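Local coordinates for protein transcriptional regulator, LacI family (Corynebacterium glutamicum, PDB 3H5T) that regulates transcription of cell-wall biogenesis genes, acting as an inositol-dependent activator that binds a palindromic promoter motif, at residues Asn28-Pro33 with Gln42-Thr47; Val89-Gly94 with Phe326-Thr331; Val118-Leu123 with Ile144-Ala149; Gly131-Ser136 with Glu330-Met335. All coordinates share one frame; numbering follows the deposited sequence.

Contact 1 of 4, residues Asn28-Pro33 with Gln42-Thr47; sequences NAYNRP and QRILDT
A29 and Y30 form one side of this contact, I44 and L45 the other, and the four meet by apolar packing, with no hydrogen bond between the helices. The methyl of A29 sits against the side of I44, with A29 CB 3.5 Å from I44 CG2 and 3.9 Å from I44 CD1. Y30 takes the neighbouring place. One methyl of L45 lies over a face of its ring in a CH-pi contact, L45 CD2 being 4.2 Å from the ring centroid and 26° off the ring normal. The methyl is shifted toward the phenol end, with L45 CD2 3.8 Å from Y30 CZ. The two side chains run in opposite senses, and the leucine methyl ends over the ring. In I44, CG2 is anti to the backbone N (CG1 chi1 -72°), and this carries that methyl to the alanine.

Away from the interface, helix 38-50 carries side-chain bonds along its own length, from T47 OG1 to R43 O and from Q42 NE2 to D46 OD1.

Helix 23-31 closes the helix-turn-helix motif and, as in other LacI-type regulators, is probably the recognition helix. Helix 38-50 packs against it through I44 and L45; I44 also touches L19 of helix 11-19 and I21 and L36 in the connecting loops, while Y30 extends to A48.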
loop_
_atom_site.group_PDB
_atom_site.type_symbol
_atom_site.label_atom_id
_atom_site.label_comp_id
_atom_site.label_asym_id
_atom_site.label_seq_id
_atom_site.Cartn_x
_atom_site.Cartn_y
_atom_site.Cartn_z
ATOM N N ASN A 28 -38.502 -19.781 -1.620
ATOM C CA ASN A 28 -38.882 -21.178 -1.448
ATOM C C ASN A 28 -38.159 -22.055 -2.460
ATOM O O ASN A 28 -37.797 -23.191 -2.172
ATOM C CB ASN A 28 -40.394 -21.343 -1.592
ATOM C CG ASN A 28 -41.152 -20.690 -0.458
ATOM O OD1 ASN A 28 -40.589 -20.433 0.599
ATOM N ND2 ASN A 28 -42.436 -20.434 -0.662
ATOM N N ALA A 29 -37.944 -21.516 -3.651
ATOM C CA ALA A 29 -37.251 -22.255 -4.691
ATOM C C ALA A 29 -35.890 -22.705 -4.164
ATOM O O ALA A 29 -35.388 -23.754 -4.552
ATOM C CB ALA A 29 -37.072 -21.372 -5.922
ATOM N N TYR A 30 -35.313 -21.907 -3.266
ATOM C CA TYR A 30 -34.001 -22.194 -2.686
ATOM C C TYR A 30 -33.998 -22.917 -1.351
ATOM O O TYR A 30 -33.200 -23.830 -1.157
ATOM C CB TYR A 30 -33.197 -20.891 -2.531
ATOM C CG TYR A 30 -32.737 -20.308 -3.846
ATOM C CD1 TYR A 30 -31.551 -20.733 -4.438
ATOM C CD2 TYR A 30 -33.521 -19.384 -4.535
ATOM C CE1 TYR A 30 -31.157 -20.261 -5.683
ATOM C CE2 TYR A 30 -33.136 -18.901 -5.779
ATOM C CZ TYR A 30 -31.953 -19.350 -6.346
ATOM O OH TYR A 30 -31.575 -18.901 -7.585
ATOM N N ASN A 31 -34.888 -22.509 -0.441
ATOM C CA ASN A 31 -34.952 -23.068 0.915
ATOM C C ASN A 31 -36.119 -24.002 1.265
ATOM O O ASN A 31 -36.059 -24.716 2.266
ATOM C CB ASN A 31 -34.942 -21.927 1.941
ATOM C CG ASN A 31 -33.968 -20.817 1.583
ATOM O OD1 ASN A 31 -34.340 -19.820 0.962
ATOM N ND2 ASN A 31 -32.716 -20.986 1.966
ATOM N N ARG A 32 -37.179 -23.986 0.464
ATOM C CA ARG A 32 -38.356 -24.819 0.719
ATOM C C ARG A 32 -38.951 -25.271 -0.616
ATOM O O ARG A 32 -40.076 -24.905 -0.967
ATOM C CB ARG A 32 -39.388 -24.011 1.514
ATOM C CG ARG A 32 -38.929 -23.620 2.915
ATOM C CD ARG A 32 -39.729 -22.441 3.458
ATOM N NE ARG A 32 -41.175 -22.662 3.406
ATOM C CZ ARG A 32 -41.850 -23.456 4.234
ATOM N NH1 ARG A 32 -41.215 -24.112 5.199
ATOM N NH2 ARG A 32 -43.159 -23.612 4.082
ATOM N N PRO A 33 -38.200 -26.093 -1.368
ATOM C CA PRO A 33 -38.583 -26.628 -2.680
ATOM C C PRO A 33 -39.972 -27.241 -2.719
ATOM O O PRO A 33 -40.704 -27.072 -3.698
ATOM C CB PRO A 33 -37.503 -27.670 -2.962
ATOM C CG PRO A 33 -36.329 -27.186 -2.164
ATOM C CD PRO A 33 -36.969 -26.740 -0.885
ATOM N N GLN A 42 -37.866 -24.847 -11.265
ATOM C CA GLN A 42 -36.914 -24.847 -12.363
ATOM C C GLN A 42 -36.906 -23.491 -13.071
ATOM O O GLN A 42 -35.844 -22.963 -13.404
ATOM C CB GLN A 42 -37.252 -25.953 -13.362
ATOM C CG GLN A 42 -36.108 -26.239 -14.298
ATOM C CD GLN A 42 -34.833 -26.546 -13.528
ATOM O OE1 GLN A 42 -34.729 -27.584 -12.867
ATOM N NE2 GLN A 42 -33.863 -25.637 -13.595
ATOM N N ARG A 43 -38.091 -22.929 -13.299
ATOM C CA ARG A 43 -38.198 -21.624 -13.948
ATOM C C ARG A 43 -37.502 -20.532 -13.119
ATOM O O ARG A 43 -36.808 -19.670 -13.660
ATOM C CB ARG A 43 -39.671 -21.257 -14.159
ATOM C CG ARG A 43 -39.875 -20.027 -15.026
ATOM C CD ARG A 43 -41.347 -19.717 -15.179
ATOM N NE ARG A 43 -42.054 -20.812 -15.824
ATOM C CZ ARG A 43 -41.935 -21.124 -17.110
ATOM N NH1 ARG A 43 -41.133 -20.415 -17.900
ATOM N NH2 ARG A 43 -42.615 -22.153 -17.604
ATOM N N ILE A 44 -37.694 -20.571 -11.805
ATOM C CA ILE A 44 -37.076 -19.599 -10.912
ATOM C C ILE A 44 -35.560 -19.778 -10.937
ATOM O O ILE A 44 -34.814 -18.802 -10.992
ATOM C CB ILE A 44 -37.599 -19.771 -9.465
ATOM C CG1 ILE A 44 -39.047 -19.283 -9.386
ATOM C CG2 ILE A 44 -36.709 -19.009 -8.476
ATOM C CD1 ILE A 44 -39.753 -19.709 -8.130
ATOM N N LEU A 45 -35.112 -21.028 -10.913
ATOM C CA LEU A 45 -33.687 -21.325 -10.948
ATOM C C LEU A 45 -33.028 -20.908 -12.267
ATOM O O LEU A 45 -31.934 -20.342 -12.265
ATOM C CB LEU A 45 -33.460 -22.816 -10.703
ATOM C CG LEU A 45 -33.824 -23.315 -9.305
ATOM C CD1 LEU A 45 -33.403 -24.778 -9.173
ATOM C CD2 LEU A 45 -33.124 -22.456 -8.239
ATOM N N ASP A 46 -33.690 -21.184 -13.390
ATOM C CA ASP A 46 -33.143 -20.822 -14.691
ATOM C C ASP A 46 -33.141 -19.316 -14.867
ATOM O O ASP A 46 -32.203 -18.760 -15.432
ATOM C CB ASP A 46 -33.941 -21.469 -15.824
ATOM C CG ASP A 46 -33.844 -22.984 -15.818
ATOM O OD1 ASP A 46 -32.822 -23.528 -15.339
ATOM O OD2 ASP A 46 -34.787 -23.632 -16.309
ATOM N N THR A 47 -34.197 -18.653 -14.397
ATOM C CA THR A 47 -34.267 -17.199 -14.486
ATOM C C THR A 47 -33.114 -16.609 -13.659
ATOM O O THR A 47 -32.551 -15.576 -14.010
ATOM C CB THR A 47 -35.622 -16.661 -13.955
ATOM O OG1 THR A 47 -36.676 -17.047 -14.842
ATOM C CG2 THR A 47 -35.598 -15.155 -13.857
#

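Contact 2 of 4, residues Val89-Gly94 with Phe326-Thr331; sequences VDFLAG and FKAGET
F91 turns its ring to A328 because its CG is anti to the backbone N (chi1 169°), which swings the end of the phenyl group across to the partner helix. There F91 CZ lies 4.2 Å from A328 CB, and F91 CE1 is equally near, the methyl meeting the ring obliquely. F326 has a similar first torsion (chi1 -176°) but uses it to carry its ring off the interface. What it leaves beside G94 is backbone and the ring edge: G94 O lies near the ring plane, 3.7 Å from F326 CD1, and makes a CA-H...O contact with F326 CA.

Both helices belong to the N-terminal subdomain of a periplasmic-binding-protein-like fold, where helix 86-98 comes between strands 70-75 and 103-108 and helix 321-336 comes from late in the chain. Their juncture is close, G94 CA lying 4.1 Å from F326 CA, with no glycine side chain to hold the backbones apart. F326 N is also near G94 O, but lies beside the C=O bond at too poor an angle for a hydrogen bond. E330 CG lies over the rim of one F326 ring face. Toward the sheet, A328 rests on I169, and F91 stacks with Y135.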
loop_
_atom_site.group_PDB
_atom_site.type_symbol
_atom_site.label_atom_id
_atom_site.label_comp_id
_atom_site.label_asym_id
_atom_site.label_seq_id
_atom_site.Cartn_x
_atom_site.Cartn_y
_atom_site.Cartn_z
ATOM N N VAL A 89 -4.061 -1.712 4.226
ATOM C CA VAL A 89 -5.373 -2.337 4.325
ATOM C C VAL A 89 -6.105 -2.208 2.984
ATOM O O VAL A 89 -6.931 -3.045 2.639
ATOM C CB VAL A 89 -6.225 -1.706 5.457
ATOM C CG1 VAL A 89 -7.660 -2.224 5.384
ATOM C CG2 VAL A 89 -5.619 -2.040 6.813
ATOM N N ASP A 90 -5.803 -1.166 2.221
ATOM C CA ASP A 90 -6.440 -1.001 0.929
ATOM C C ASP A 90 -5.786 -1.992 -0.026
ATOM O O ASP A 90 -6.445 -2.549 -0.902
ATOM C CB ASP A 90 -6.271 0.434 0.420
ATOM C CG ASP A 90 -7.197 1.420 1.126
ATOM O OD1 ASP A 90 -6.986 2.646 0.980
ATOM O OD2 ASP A 90 -8.138 0.969 1.823
ATOM N N PHE A 91 -4.486 -2.212 0.153
ATOM C CA PHE A 91 -3.755 -3.164 -0.678
ATOM C C PHE A 91 -4.342 -4.553 -0.443
ATOM O O PHE A 91 -4.765 -5.221 -1.388
ATOM C CB PHE A 91 -2.269 -3.166 -0.315
ATOM C CG PHE A 91 -1.481 -4.295 -0.945
ATOM C CD1 PHE A 91 -1.134 -4.257 -2.295
ATOM C CD2 PHE A 91 -1.047 -5.374 -0.173
ATOM C CE1 PHE A 91 -0.351 -5.284 -2.872
ATOM C CE2 PHE A 91 -0.267 -6.399 -0.739
ATOM C CZ PHE A 91 0.083 -6.352 -2.096
ATOM N N LEU A 92 -4.377 -4.967 0.824
ATOM C CA LEU A 92 -4.900 -6.280 1.206
ATOM C C LEU A 92 -6.355 -6.508 0.773
ATOM O O LEU A 92 -6.751 -7.640 0.488
ATOM C CB LEU A 92 -4.741 -6.492 2.722
ATOM C CG LEU A 92 -3.270 -6.592 3.169
ATOM C CD1 LEU A 92 -3.155 -6.648 4.675
ATOM C CD2 LEU A 92 -2.645 -7.823 2.542
ATOM N N ALA A 93 -7.151 -5.445 0.716
ATOM C CA ALA A 93 -8.534 -5.594 0.269
ATOM C C ALA A 93 -8.434 -6.097 -1.167
ATOM O O ALA A 93 -9.191 -6.968 -1.600
ATOM C CB ALA A 93 -9.268 -4.245 0.308
ATOM N N GLY A 94 -7.464 -5.540 -1.884
ATOM C CA GLY A 94 -7.230 -5.910 -3.261
ATOM C C GLY A 94 -6.818 -7.354 -3.393
ATOM O O GLY A 94 -7.284 -8.045 -4.291
ATOM N N PHE A 326 -5.058 -6.337 -5.995
ATOM C CA PHE A 326 -5.829 -7.240 -6.842
ATOM C C PHE A 326 -4.927 -7.841 -7.911
ATOM O O PHE A 326 -4.954 -9.051 -8.142
ATOM C CB PHE A 326 -6.995 -6.517 -7.522
ATOM C CG PHE A 326 -7.875 -7.429 -8.338
ATOM C CD1 PHE A 326 -8.777 -8.291 -7.717
ATOM C CD2 PHE A 326 -7.782 -7.450 -9.724
ATOM C CE1 PHE A 326 -9.578 -9.164 -8.473
ATOM C CE2 PHE A 326 -8.574 -8.317 -10.486
ATOM C CZ PHE A 326 -9.473 -9.175 -9.855
ATOM N N LYS A 327 -4.130 -7.005 -8.568
ATOM C CA LYS A 327 -3.226 -7.508 -9.601
ATOM C C LYS A 327 -2.202 -8.451 -8.971
ATOM O O LYS A 327 -1.797 -9.443 -9.586
ATOM C CB LYS A 327 -2.476 -6.361 -10.301
ATOM C CG LYS A 327 -3.343 -5.396 -11.076
ATOM C CD LYS A 327 -2.489 -4.425 -11.860
ATOM C CE LYS A 327 -3.337 -3.668 -12.873
ATOM N NZ LYS A 327 -4.113 -4.597 -13.758
ATOM N N ALA A 328 -1.782 -8.133 -7.746
ATOM C CA ALA A 328 -0.800 -8.956 -7.048
ATOM C C ALA A 328 -1.341 -10.364 -6.852
ATOM O O ALA A 328 -0.747 -11.330 -7.322
ATOM C CB ALA A 328 -0.446 -8.330 -5.711
ATOM N N GLY A 329 -2.476 -10.471 -6.167
ATOM C CA GLY A 329 -3.091 -11.768 -5.929
ATOM C C GLY A 329 -3.420 -12.511 -7.214
ATOM O O GLY A 329 -3.186 -13.713 -7.307
ATOM N N GLU A 330 -3.967 -11.802 -8.202
ATOM C CA GLU A 330 -4.301 -12.416 -9.493
ATOM C C GLU A 330 -3.057 -12.973 -10.159
ATOM O O GLU A 330 -3.054 -14.097 -10.662
ATOM C CB GLU A 330 -4.951 -11.400 -10.436
ATOM C CG GLU A 330 -6.450 -11.250 -10.242
ATOM C CD GLU A 330 -7.193 -12.547 -10.509
ATOM O OE1 GLU A 330 -8.414 -12.611 -10.225
ATOM O OE2 GLU A 330 -6.550 -13.504 -11.005
ATOM N N THR A 331 -1.996 -12.175 -10.164
ATOM C CA THR A 331 -0.746 -12.594 -10.764
ATOM C C THR A 331 -0.277 -13.866 -10.070
ATOM O O THR A 331 0.161 -14.810 -10.724
ATOM C CB THR A 331 0.316 -11.503 -10.618
ATOM O OG1 THR A 331 -0.130 -10.323 -11.291
ATOM C CG2 THR A 331 1.630 -11.942 -11.212
#

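Contact 3 of 4, residues Val118-Leu123 with Ile144-Ala149; sequences VSAQQL and IDAIRA
The methyl of A146 fits against A120 and Q121 where two successive helices of an open alpha/beta subdomain pack on one face of its sheet. Helix 117-125 leads into strand 132-135, which in turn leads into helix 142-150. The short segments of the two helices pass at 8.4 Å between axes with a signed crossing angle of -54°, and the small residue A146 lies close to the crossing, its CA 4.8 Å from Q121 CA.

The interactions across it are apolar. The CB atoms of A120 and A146 stand 4.2 Å apart, both directed at the opposing helix. Q121 adds the aliphatic part of its chain: Q121 CG lies 3.6 Å from A146 CB. The chain of Q121 is extended beyond CG (chi2 172°), which carries its amide past A146 to the outer side of the pair.

Polar interactions belong to the flanks. S119 OG bonds to D116 OD1 near the start of the first helix, and R148 forms a salt bridge with E163 and a hydrogen bond to E164 O. On the sheet side, I144 and I147 pack onto strand 132-135.

Further along the second helix, A149 also faces Q121, and the amide ends with Q121 NE2 4.5 Å from A149 CB.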
loop_
_atom_site.group_PDB
_atom_site.type_symbol
_atom_site.label_atom_id
_atom_site.label_comp_id
_atom_site.label_asym_id
_atom_site.label_seq_id
_atom_site.Cartn_x
_atom_site.Cartn_y
_atom_site.Cartn_z
ATOM N N VAL A 118 18.904 -18.592 8.648
ATOM C CA VAL A 118 18.257 -19.722 9.308
ATOM C C VAL A 118 16.939 -19.288 9.943
ATOM O O VAL A 118 15.975 -20.052 9.976
ATOM C CB VAL A 118 19.149 -20.355 10.401
ATOM C CG1 VAL A 118 19.396 -19.365 11.523
ATOM C CG2 VAL A 118 18.475 -21.609 10.940
ATOM N N SER A 119 16.893 -18.060 10.449
ATOM C CA SER A 119 15.669 -17.559 11.060
ATOM C C SER A 119 14.608 -17.348 9.981
ATOM O O SER A 119 13.467 -17.778 10.121
ATOM C CB SER A 119 15.933 -16.233 11.777
ATOM O OG SER A 119 16.940 -16.370 12.763
ATOM N N ALA A 120 15.003 -16.692 8.898
ATOM C CA ALA A 120 14.095 -16.406 7.795
ATOM C C ALA A 120 13.577 -17.673 7.124
ATOM O O ALA A 120 12.399 -17.768 6.787
ATOM C CB ALA A 120 14.794 -15.524 6.769
ATOM N N GLN A 121 14.459 -18.649 6.953
ATOM C CA GLN A 121 14.102 -19.904 6.305
ATOM C C GLN A 121 13.159 -20.776 7.127
ATOM O O GLN A 121 12.378 -21.541 6.568
ATOM C CB GLN A 121 15.382 -20.653 5.915
ATOM C CG GLN A 121 16.243 -19.815 4.956
ATOM C CD GLN A 121 17.618 -20.404 4.664
ATOM O OE1 GLN A 121 18.271 -20.977 5.549
ATOM N NE2 GLN A 121 18.076 -20.241 3.419
ATOM N N GLN A 122 13.214 -20.661 8.449
ATOM C CA GLN A 122 12.310 -21.434 9.298
ATOM C C GLN A 122 10.926 -20.791 9.260
ATOM O O GLN A 122 9.906 -21.474 9.296
ATOM C CB GLN A 122 12.802 -21.471 10.738
ATOM C CG GLN A 122 13.980 -22.381 10.946
ATOM C CD GLN A 122 14.280 -22.605 12.409
ATOM O OE1 GLN A 122 15.168 -23.388 12.754
ATOM N NE2 GLN A 122 13.540 -21.921 13.281
ATOM N N LEU A 123 10.895 -19.469 9.198
ATOM C CA LEU A 123 9.628 -18.772 9.128
ATOM C C LEU A 123 8.956 -19.174 7.816
ATOM O O LEU A 123 7.819 -19.652 7.808
ATOM C CB LEU A 123 9.844 -17.250 9.160
ATOM C CG LEU A 123 8.562 -16.430 8.962
ATOM C CD1 LEU A 123 7.537 -16.854 10.011
ATOM C CD2 LEU A 123 8.852 -14.932 9.069
ATOM N N ILE A 144 13.378 -13.025 1.270
ATOM C CA ILE A 144 13.276 -13.162 -0.178
ATOM C C ILE A 144 14.065 -14.407 -0.590
ATOM O O ILE A 144 13.559 -15.250 -1.338
ATOM C CB ILE A 144 13.879 -11.941 -0.907
ATOM C CG1 ILE A 144 13.057 -10.687 -0.600
ATOM C CG2 ILE A 144 13.948 -12.208 -2.407
ATOM C CD1 ILE A 144 11.633 -10.738 -1.094
ATOM N N ASP A 145 15.300 -14.520 -0.094
ATOM C CA ASP A 145 16.161 -15.666 -0.407
ATOM C C ASP A 145 15.553 -16.962 0.130
ATOM O O ASP A 145 15.644 -18.012 -0.508
ATOM C CB ASP A 145 17.565 -15.484 0.187
ATOM C CG ASP A 145 18.243 -14.195 -0.272
ATOM O OD1 ASP A 145 18.281 -13.923 -1.492
ATOM O OD2 ASP A 145 18.748 -13.449 0.594
ATOM N N ALA A 146 14.938 -16.889 1.308
ATOM C CA ALA A 146 14.314 -18.058 1.898
ATOM C C ALA A 146 13.172 -18.552 1.010
ATOM O O ALA A 146 12.998 -19.748 0.824
ATOM C CB ALA A 146 13.803 -17.736 3.294
ATOM N N ILE A 147 12.398 -17.626 0.459
ATOM C CA ILE A 147 11.285 -17.981 -0.419
ATOM C C ILE A 147 11.789 -18.619 -1.716
ATOM O O ILE A 147 11.165 -19.537 -2.245
ATOM C CB ILE A 147 10.433 -16.729 -0.761
ATOM C CG1 ILE A 147 9.658 -16.291 0.483
ATOM C CG2 ILE A 147 9.492 -17.020 -1.915
ATOM C CD1 ILE A 147 8.853 -15.030 0.301
ATOM N N ARG A 148 12.920 -18.124 -2.216
ATOM C CA ARG A 148 13.528 -18.636 -3.443
ATOM C C ARG A 148 14.072 -20.049 -3.219
ATOM O O ARG A 148 13.950 -20.925 -4.083
ATOM C CB ARG A 148 14.673 -17.715 -3.873
ATOM C CG ARG A 148 15.321 -18.074 -5.196
ATOM C CD ARG A 148 16.557 -17.227 -5.445
ATOM N NE ARG A 148 16.268 -15.797 -5.383
ATOM C CZ ARG A 148 15.531 -15.153 -6.277
ATOM N NH1 ARG A 148 15.016 -15.810 -7.304
ATOM N NH2 ARG A 148 15.295 -13.859 -6.136
ATOM N N ALA A 149 14.674 -20.260 -2.050
ATOM C CA ALA A 149 15.247 -21.551 -1.695
ATOM C C ALA A 149 14.166 -22.609 -1.538
ATOM O O ALA A 149 14.436 -23.793 -1.692
ATOM C CB ALA A 149 16.047 -21.432 -0.407
#

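Contact 4 of 4, residues Gly131-Ser136 with Glu330-Met335; sequences GVVIYS and ETLLKM
L332 dominates this contact, burying more surface in it than any other residue, and nearly everything that happens can be told from its two methyls. Its CG is anti to the backbone N (chi1 -178°), which sends the isobutyl group from helix 321-336 toward the start of strand 132-135. There both methyls lie on the peptide that joins G131 to V132. L332 CD2 is 3.7 Å from G131 C, and it alone also meets V133, at 3.6 Å from V133 CG2. L332 CD1 lies against the same peptide, 3.8 Å from V132 N, and reaches on to V132 O.

V133 is the strand's side-chain contribution. Its CG1 is anti to the backbone N (chi1 169°), leaving CG2 as the branch that touches the leucine, and the two side chains meet at a slant. The third member, G131, brings only main chain: it has no side chain, and the leucine methyls pack directly against its backbone. V132 itself turns its side chain to the other face of the sheet, onto I147 and L74.

Around the leucine, I71 of the adjacent strand 70-75 adds further apolar surface, and V133 also packs on V155 of strand 154-157. Backbone bonds tie G131 and V133 to G72, V133 also to L74, and V132 to P153 and V155.

Thus no hydrogen bond or ion pair links helix and strand here: the strand spends its backbone polarity on its neighbours in the sheet, and at this point the helix is probably held by apolar packing and exclusion of water.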
loop_
_atom_site.group_PDB
_atom_site.type_symbol
_atom_site.label_atom_id
_atom_site.label_comp_id
_atom_site.label_asym_id
_atom_site.label_seq_id
_atom_site.Cartn_x
_atom_site.Cartn_y
_atom_site.Cartn_z
ATOM N N GLY A 131 1.517 -20.248 -2.352
ATOM C CA GLY A 131 2.140 -19.109 -3.000
ATOM C C GLY A 131 2.253 -17.934 -2.052
ATOM O O GLY A 131 1.598 -17.903 -1.012
ATOM N N VAL A 132 3.075 -16.955 -2.403
ATOM C CA VAL A 132 3.242 -15.810 -1.531
ATOM C C VAL A 132 3.335 -14.466 -2.242
ATOM O O VAL A 132 4.027 -14.321 -3.242
ATOM C CB VAL A 132 4.499 -15.974 -0.645
ATOM C CG1 VAL A 132 5.724 -16.112 -1.517
ATOM C CG2 VAL A 132 4.642 -14.775 0.305
ATOM N N VAL A 133 2.615 -13.487 -1.713
ATOM C CA VAL A 133 2.645 -12.133 -2.249
ATOM C C VAL A 133 3.626 -11.402 -1.348
ATOM O O VAL A 133 3.363 -11.228 -0.157
ATOM C CB VAL A 133 1.262 -11.446 -2.145
ATOM C CG1 VAL A 133 1.396 -9.969 -2.464
ATOM C CG2 VAL A 133 0.275 -12.123 -3.092
ATOM N N ILE A 134 4.772 -11.008 -1.893
ATOM C CA ILE A 134 5.748 -10.311 -1.081
ATOM C C ILE A 134 5.368 -8.855 -1.089
ATOM O O ILE A 134 5.311 -8.218 -2.145
ATOM C CB ILE A 134 7.181 -10.513 -1.608
ATOM C CG1 ILE A 134 7.571 -11.988 -1.441
ATOM C CG2 ILE A 134 8.146 -9.636 -0.838
ATOM C CD1 ILE A 134 8.901 -12.380 -2.039
ATOM N N TYR A 135 5.096 -8.329 0.098
ATOM C CA TYR A 135 4.679 -6.946 0.210
ATOM C C TYR A 135 5.664 -5.966 0.814
ATOM O O TYR A 135 5.945 -6.005 2.007
ATOM C CB TYR A 135 3.366 -6.869 0.992
ATOM C CG TYR A 135 2.859 -5.467 1.181
ATOM C CD1 TYR A 135 2.659 -4.621 0.087
ATOM C CD2 TYR A 135 2.569 -4.979 2.453
ATOM C CE1 TYR A 135 2.174 -3.311 0.259
ATOM C CE2 TYR A 135 2.087 -3.674 2.641
ATOM C CZ TYR A 135 1.891 -2.850 1.541
ATOM O OH TYR A 135 1.411 -1.578 1.728
ATOM N N SER A 136 6.176 -5.081 -0.032
ATOM C CA SER A 136 7.078 -4.026 0.401
ATOM C C SER A 136 8.215 -4.494 1.297
ATOM O O SER A 136 8.324 -4.093 2.450
ATOM C CB SER A 136 6.262 -2.954 1.118
ATOM O OG SER A 136 7.067 -1.851 1.468
ATOM N N GLU A 330 -3.967 -11.802 -8.202
ATOM C CA GLU A 330 -4.301 -12.416 -9.493
ATOM C C GLU A 330 -3.057 -12.973 -10.159
ATOM O O GLU A 330 -3.054 -14.097 -10.662
ATOM C CB GLU A 330 -4.951 -11.400 -10.436
ATOM C CG GLU A 330 -6.450 -11.250 -10.242
ATOM C CD GLU A 330 -7.193 -12.547 -10.509
ATOM O OE1 GLU A 330 -8.414 -12.611 -10.225
ATOM O OE2 GLU A 330 -6.550 -13.504 -11.005
ATOM N N THR A 331 -1.996 -12.175 -10.164
ATOM C CA THR A 331 -0.746 -12.594 -10.764
ATOM C C THR A 331 -0.277 -13.866 -10.070
ATOM O O THR A 331 0.161 -14.810 -10.724
ATOM C CB THR A 331 0.316 -11.503 -10.618
ATOM O OG1 THR A 331 -0.130 -10.323 -11.291
ATOM C CG2 THR A 331 1.630 -11.942 -11.212
ATOM N N LEU A 332 -0.385 -13.894 -8.744
ATOM C CA LEU A 332 0.040 -15.061 -7.980
ATOM C C LEU A 332 -0.760 -16.297 -8.392
ATOM O O LEU A 332 -0.179 -17.330 -8.751
ATOM C CB LEU A 332 -0.115 -14.809 -6.473
ATOM C CG LEU A 332 0.357 -15.946 -5.553
ATOM C CD1 LEU A 332 1.790 -16.300 -5.879
ATOM C CD2 LEU A 332 0.241 -15.535 -4.096
ATOM N N LEU A 333 -2.086 -16.186 -8.356
ATOM C CA LEU A 333 -2.945 -17.301 -8.737
ATOM C C LEU A 333 -2.649 -17.802 -10.151
ATOM O O LEU A 333 -2.577 -19.010 -10.369
ATOM C CB LEU A 333 -4.416 -16.910 -8.606
ATOM C CG LEU A 333 -4.856 -16.635 -7.169
ATOM C CD1 LEU A 333 -6.362 -16.364 -7.122
ATOM C CD2 LEU A 333 -4.499 -17.836 -6.301
ATOM N N LYS A 334 -2.474 -16.895 -11.111
ATOM C CA LYS A 334 -2.153 -17.315 -12.473
ATOM C C LYS A 334 -0.813 -18.041 -12.505
ATOM O O LYS A 334 -0.622 -18.951 -13.318
ATOM C CB LYS A 334 -2.077 -16.123 -13.420
ATOM C CG LYS A 334 -3.393 -15.649 -13.964
ATOM C CD LYS A 334 -3.163 -14.450 -14.866
ATOM C CE LYS A 334 -4.444 -14.025 -15.559
ATOM N NZ LYS A 334 -5.537 -13.814 -14.577
ATOM N N MET A 335 0.119 -17.634 -11.638
ATOM C CA MET A 335 1.437 -18.271 -11.568
ATOM C C MET A 335 1.271 -19.718 -11.099
ATOM O O MET A 335 1.803 -20.648 -11.698
ATOM C CB MET A 335 2.351 -17.546 -10.570
ATOM C CG MET A 335 3.114 -16.331 -11.084
ATOM S SD MET A 335 4.127 -15.564 -9.754
ATOM C CE MET A 335 5.560 -16.591 -9.830
#

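Overall arrangement
Contacts 2 and 4 are two ends of one packing layer: both use helix 321-336, their centres are about 9 Å apart, and they join where F91 CE2 lies 3.5 Å from Y135 CD1 and A328 CB 4.1 Å from V133 CG1. Contact 3 continues the layering on the other face of strand 132-135, its centre about 17 Å from that of contact 4, with I147 CD1 3.5 Å from I134 CD1. Helix, sheet and helix thus form a three-layer subdomain. Contact 1 stands apart in the DNA-binding headpiece: its nearest atoms are about 24 Å from contacts 2 and 4 and about 41 Å from contact 3, and residues 54-67 between headpiece and core are not modelled.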